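Local atomic coordinates of devB protein (Vibrio cholerae O1 biovar eltor str. N16961, PDB entry 1Y89), a protein that probably hydrolyses 6-phosphogluconolactone to 6-phosphogluconate in the pentose phosphate pathway. Residues A[21-25]-A[56-62]. Residue numbers count along the deposited sequence, not the author numbering.
Sequences MLAYS and DIQWKNL. With PE5 (3,6,9,12,15,18,21,24-octaoxahexacosan-1-ol), chain F.
Residues 21-25 lie in the C-terminal part of helix 10-25, with Ser25 N hydrogen-bonded to Met21 O at 3.1 Å. Residues 56-62 pass from the end of helix 53-56 through a loop and a 3-10 turn (59-61) into strand 62-70. Two CA pairs set the register: Leu22-Ile57 at 4.9 Å and Ser25-Gln58 at 5.0 Å.

Met21, a selenomethionine, places CG 3.7 Å from Leu62 CD1 and 4.1 Å from Ile57 CD1. It also packs on Ile33, Leu44 and Phe64. Leu22 (tp) lays CD1 3.8 Å from Ile57 CG1. The Tyr24 ring (chi1 m) meets Trp134, with the planes at about 40°, and Tyr24 OH hydrogen-bonds Arg186 NH1. PE5 O2 lies over one face of the Tyr24 ring. Tyr24 CB stays 4.2 Å from Leu62 CD2.

Ser25 points toward the loop. In the p rotamer, Ser25 OG donates to Leu22 O (2.7 Å) and accepts from Gln58 N (2.9 Å), tying the helix to the loop. Gln58 centres an inverse gamma turn (phi/psi -86/81), and Gln58 NE2 hydrogen-bonds Asp56 O at 2.9 Å. Asn61 ND2 donates a nearly straight hydrogen bond to Ser25 O at 2.8 Å. Leu62 CD2 lies 3.7 Å from Ser25 CA.

Backbone hydrogen bonding between Asn61 and Val31 links the 3-10 turn to the start of strand 31-35. Helix 10-25 thus packs against the loop leading into strand 62-70, beside parallel strand 31-35, in the Rossmann-like alpha/beta fold of this family.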
HETATM    1  N   MSE A  21     -10.512  -6.780   6.219  1.00 21.92           N
HETATM    2  CA  MSE A  21     -11.119  -7.828   7.053  1.00 24.02           C
HETATM    3  C   MSE A  21     -12.268  -8.519   6.292  1.00 22.64           C
HETATM    4  O   MSE A  21     -12.381  -9.745   6.277  1.00 20.97           O
HETATM    5  CB  MSE A  21     -11.619  -7.208   8.366  1.00 24.37           C
HETATM    6  CG  MSE A  21     -11.859  -8.172   9.481  1.00 31.63           C
HETATM    7 SE   MSE A  21     -10.096  -8.706  10.218  1.00 41.20          SE
HETATM    8  CE  MSE A  21      -9.703  -7.291  11.312  1.00 26.89           C
ATOM      9  N   LEU A  22     -13.137  -7.712   5.697  1.00 22.00           N
ATOM     10  CA  LEU A  22     -14.196  -8.228   4.823  1.00 22.14           C
ATOM     11  C   LEU A  22     -13.633  -9.123   3.697  1.00 21.50           C
ATOM     12  O   LEU A  22     -14.089 -10.272   3.500  1.00 20.46           O
ATOM     13  CB  LEU A  22     -14.996  -7.054   4.218  1.00 21.66           C
ATOM     14  CG  LEU A  22     -16.173  -7.396   3.284  1.00 21.81           C
ATOM     15  CD1 LEU A  22     -17.128  -8.367   3.952  1.00 21.66           C
ATOM     16  CD2 LEU A  22     -16.934  -6.137   2.848  1.00 23.92           C
ATOM     17  N   ALA A  23     -12.662  -8.602   2.944  1.00 20.62           N
ATOM     18  CA  ALA A  23     -12.109  -9.358   1.809  1.00 20.55           C
ATOM     19  C   ALA A  23     -11.452 -10.667   2.267  1.00 20.44           C
ATOM     20  O   ALA A  23     -11.642 -11.723   1.651  1.00 20.01           O
ATOM     21  CB  ALA A  23     -11.068  -8.488   1.036  1.00 20.60           C
ATOM     22  N   TYR A  24     -10.691 -10.601   3.356  1.00 19.02           N
ATOM     23  CA  TYR A  24     -10.119 -11.822   3.931  1.00 20.29           C
ATOM     24  C   TYR A  24     -11.210 -12.855   4.212  1.00 20.51           C
ATOM     25  O   TYR A  24     -11.027 -14.031   3.903  1.00 19.73           O
ATOM     26  CB  TYR A  24      -9.388 -11.522   5.244  1.00 19.69           C
ATOM     27  CG  TYR A  24      -7.957 -11.039   5.084  1.00 22.02           C
ATOM     28  CD1 TYR A  24      -6.990 -11.843   4.433  1.00 23.12           C
ATOM     29  CD2 TYR A  24      -7.542  -9.811   5.647  1.00 19.68           C
ATOM     30  CE1 TYR A  24      -5.647 -11.411   4.325  1.00 24.18           C
ATOM     31  CE2 TYR A  24      -6.205  -9.376   5.533  1.00 20.90           C
ATOM     32  CZ  TYR A  24      -5.272 -10.176   4.872  1.00 24.07           C
ATOM     33  OH  TYR A  24      -3.954  -9.758   4.773  1.00 21.85           O
ATOM     34  N   SER A  25     -12.344 -12.411   4.776  1.00 20.16           N
ATOM     35  CA  SER A  25     -13.423 -13.348   5.176  1.00 20.70           C
ATOM     36  C   SER A  25     -14.122 -14.039   3.999  1.00 20.85           C
ATOM     37  O   SER A  25     -14.812 -15.031   4.176  1.00 21.34           O
ATOM     38  CB  SER A  25     -14.480 -12.627   6.024  1.00 19.33           C
ATOM     39  OG  SER A  25     -15.376 -11.851   5.226  1.00 20.89           O
ATOM     40  N   ASP A  56     -21.957  -8.525   6.785  1.00 23.35           N
ATOM     41  CA  ASP A  56     -21.325  -8.952   5.538  1.00 22.89           C
ATOM     42  C   ASP A  56     -20.031  -9.737   5.770  1.00 22.46           C
ATOM     43  O   ASP A  56     -19.647 -10.567   4.940  1.00 21.60           O
ATOM     44  CB  ASP A  56     -21.020  -7.755   4.645  1.00 22.28           C
ATOM     45  CG  ASP A  56     -22.290  -7.096   4.081  1.00 25.58           C
ATOM     46  OD1 ASP A  56     -23.399  -7.590   4.338  1.00 24.84           O
ATOM     47  OD2 ASP A  56     -22.147  -6.079   3.398  1.00 27.51           O
ATOM     48  N   ILE A  57     -19.331  -9.444   6.861  1.00 21.08           N
ATOM     49  CA  ILE A  57     -18.083 -10.161   7.120  1.00 20.83           C
ATOM     50  C   ILE A  57     -18.427 -11.624   7.441  1.00 20.95           C
ATOM     51  O   ILE A  57     -19.312 -11.902   8.255  1.00 20.69           O
ATOM     52  CB  ILE A  57     -17.248  -9.513   8.248  1.00 20.79           C
ATOM     53  CG1 ILE A  57     -16.758  -8.138   7.761  1.00 20.36           C
ATOM     54  CG2 ILE A  57     -16.075 -10.466   8.668  1.00 19.28           C
ATOM     55  CD1 ILE A  57     -15.831  -7.401   8.757  1.00 20.33           C
ATOM     56  N   GLN A  58     -17.750 -12.555   6.781  1.00 20.80           N
ATOM     57  CA  GLN A  58     -18.026 -13.969   7.046  1.00 21.92           C
ATOM     58  C   GLN A  58     -17.198 -14.406   8.224  1.00 21.17           C
ATOM     59  O   GLN A  58     -16.120 -14.993   8.056  1.00 21.50           O
ATOM     60  CB  GLN A  58     -17.763 -14.795   5.777  1.00 22.69           C
ATOM     61  CG  GLN A  58     -18.610 -14.279   4.577  1.00 27.27           C
ATOM     62  CD  GLN A  58     -20.129 -14.367   4.810  1.00 35.45           C
ATOM     63  OE1 GLN A  58     -20.683 -15.465   5.029  1.00 38.77           O
ATOM     64  NE2 GLN A  58     -20.821 -13.203   4.751  1.00 36.97           N
ATOM     65  N   TRP A  59     -17.690 -14.090   9.425  1.00 20.96           N
ATOM     66  CA  TRP A  59     -16.945 -14.328  10.689  1.00 20.55           C
ATOM     67  C   TRP A  59     -16.503 -15.766  10.874  1.00 20.52           C
ATOM     68  O   TRP A  59     -15.504 -16.020  11.546  1.00 20.22           O
ATOM     69  CB  TRP A  59     -17.792 -13.891  11.903  1.00 20.35           C
ATOM     70  CG  TRP A  59     -18.161 -12.433  11.831  1.00 19.68           C
ATOM     71  CD1 TRP A  59     -19.383 -11.915  11.511  1.00 20.57           C
ATOM     72  CD2 TRP A  59     -17.278 -11.322  11.997  1.00 20.57           C
ATOM     73  NE1 TRP A  59     -19.320 -10.536  11.509  1.00 21.55           N
ATOM     74  CE2 TRP A  59     -18.041 -10.152  11.822  1.00 20.97           C
ATOM     75  CE3 TRP A  59     -15.912 -11.198  12.339  1.00 21.14           C
ATOM     76  CZ2 TRP A  59     -17.486  -8.876  11.932  1.00 19.24           C
ATOM     77  CZ3 TRP A  59     -15.362  -9.913  12.458  1.00 20.28           C
ATOM     78  CH2 TRP A  59     -16.149  -8.786  12.254  1.00 20.21           C
ATOM     79  N   LYS A  60     -17.260 -16.708  10.291  1.00 20.50           N
ATOM     80  CA  LYS A  60     -16.933 -18.131  10.387  1.00 22.45           C
ATOM     81  C   LYS A  60     -15.553 -18.500   9.797  1.00 21.55           C
ATOM     82  O   LYS A  60     -14.963 -19.514  10.189  1.00 21.49           O
ATOM     83  CB  LYS A  60     -18.039 -19.004   9.748  1.00 22.16           C
ATOM     84  CG  LYS A  60     -18.092 -18.874   8.234  1.00 26.09           C
ATOM     85  CD  LYS A  60     -19.323 -19.564   7.604  1.00 27.07           C
ATOM     86  CE  LYS A  60     -19.482 -19.183   6.106  1.00 29.62           C
ATOM     87  NZ  LYS A  60     -20.571 -20.026   5.447  1.00 35.05           N
ATOM     88  N   ASN A  61     -15.058 -17.682   8.861  1.00 20.86           N
ATOM     89  CA  ASN A  61     -13.741 -17.860   8.223  1.00 21.15           C
ATOM     90  C   ASN A  61     -12.567 -17.137   8.912  1.00 21.34           C
ATOM     91  O   ASN A  61     -11.392 -17.387   8.613  1.00 21.40           O
ATOM     92  CB  ASN A  61     -13.812 -17.423   6.753  1.00 20.62           C
ATOM     93  CG  ASN A  61     -14.715 -18.297   5.948  1.00 21.84           C
ATOM     94  OD1 ASN A  61     -14.841 -19.497   6.243  1.00 20.72           O
ATOM     95  ND2 ASN A  61     -15.348 -17.727   4.909  1.00 20.70           N
ATOM     96  N   LEU A  62     -12.881 -16.253   9.857  1.00 21.54           N
ATOM     97  CA  LEU A  62     -11.828 -15.479  10.548  1.00 21.05           C
ATOM     98  C   LEU A  62     -11.526 -16.082  11.906  1.00 20.79           C
ATOM     99  O   LEU A  62     -12.425 -16.513  12.602  1.00 21.45           O
ATOM    100  CB  LEU A  62     -12.248 -13.998  10.714  1.00 20.45           C
ATOM    101  CG  LEU A  62     -12.614 -13.181   9.472  1.00 23.04           C
ATOM    102  CD1 LEU A  62     -12.829 -11.708   9.804  1.00 20.06           C
ATOM    103  CD2 LEU A  62     -11.555 -13.320   8.391  1.00 22.71           C
TER
HETATM  104  O1  PE5 F 242      -8.464 -11.289  -1.521  1.00 48.78           O
HETATM  105  C1  PE5 F 242      -7.618 -11.330  -0.363  1.00 48.42           C
HETATM  106  C2  PE5 F 242      -8.140 -10.381   0.708  1.00 46.15           C
HETATM  107  O2  PE5 F 242      -7.060  -9.700   1.346  1.00 47.09           O
HETATM  108  C3  PE5 F 242      -7.262  -8.309   1.542  1.00 43.55           C
HETATM  109  C4  PE5 F 242      -5.941  -7.732   1.990  1.00 44.27           C
HETATM  110  O3  PE5 F 242      -5.222  -7.221   0.874  1.00 46.18           O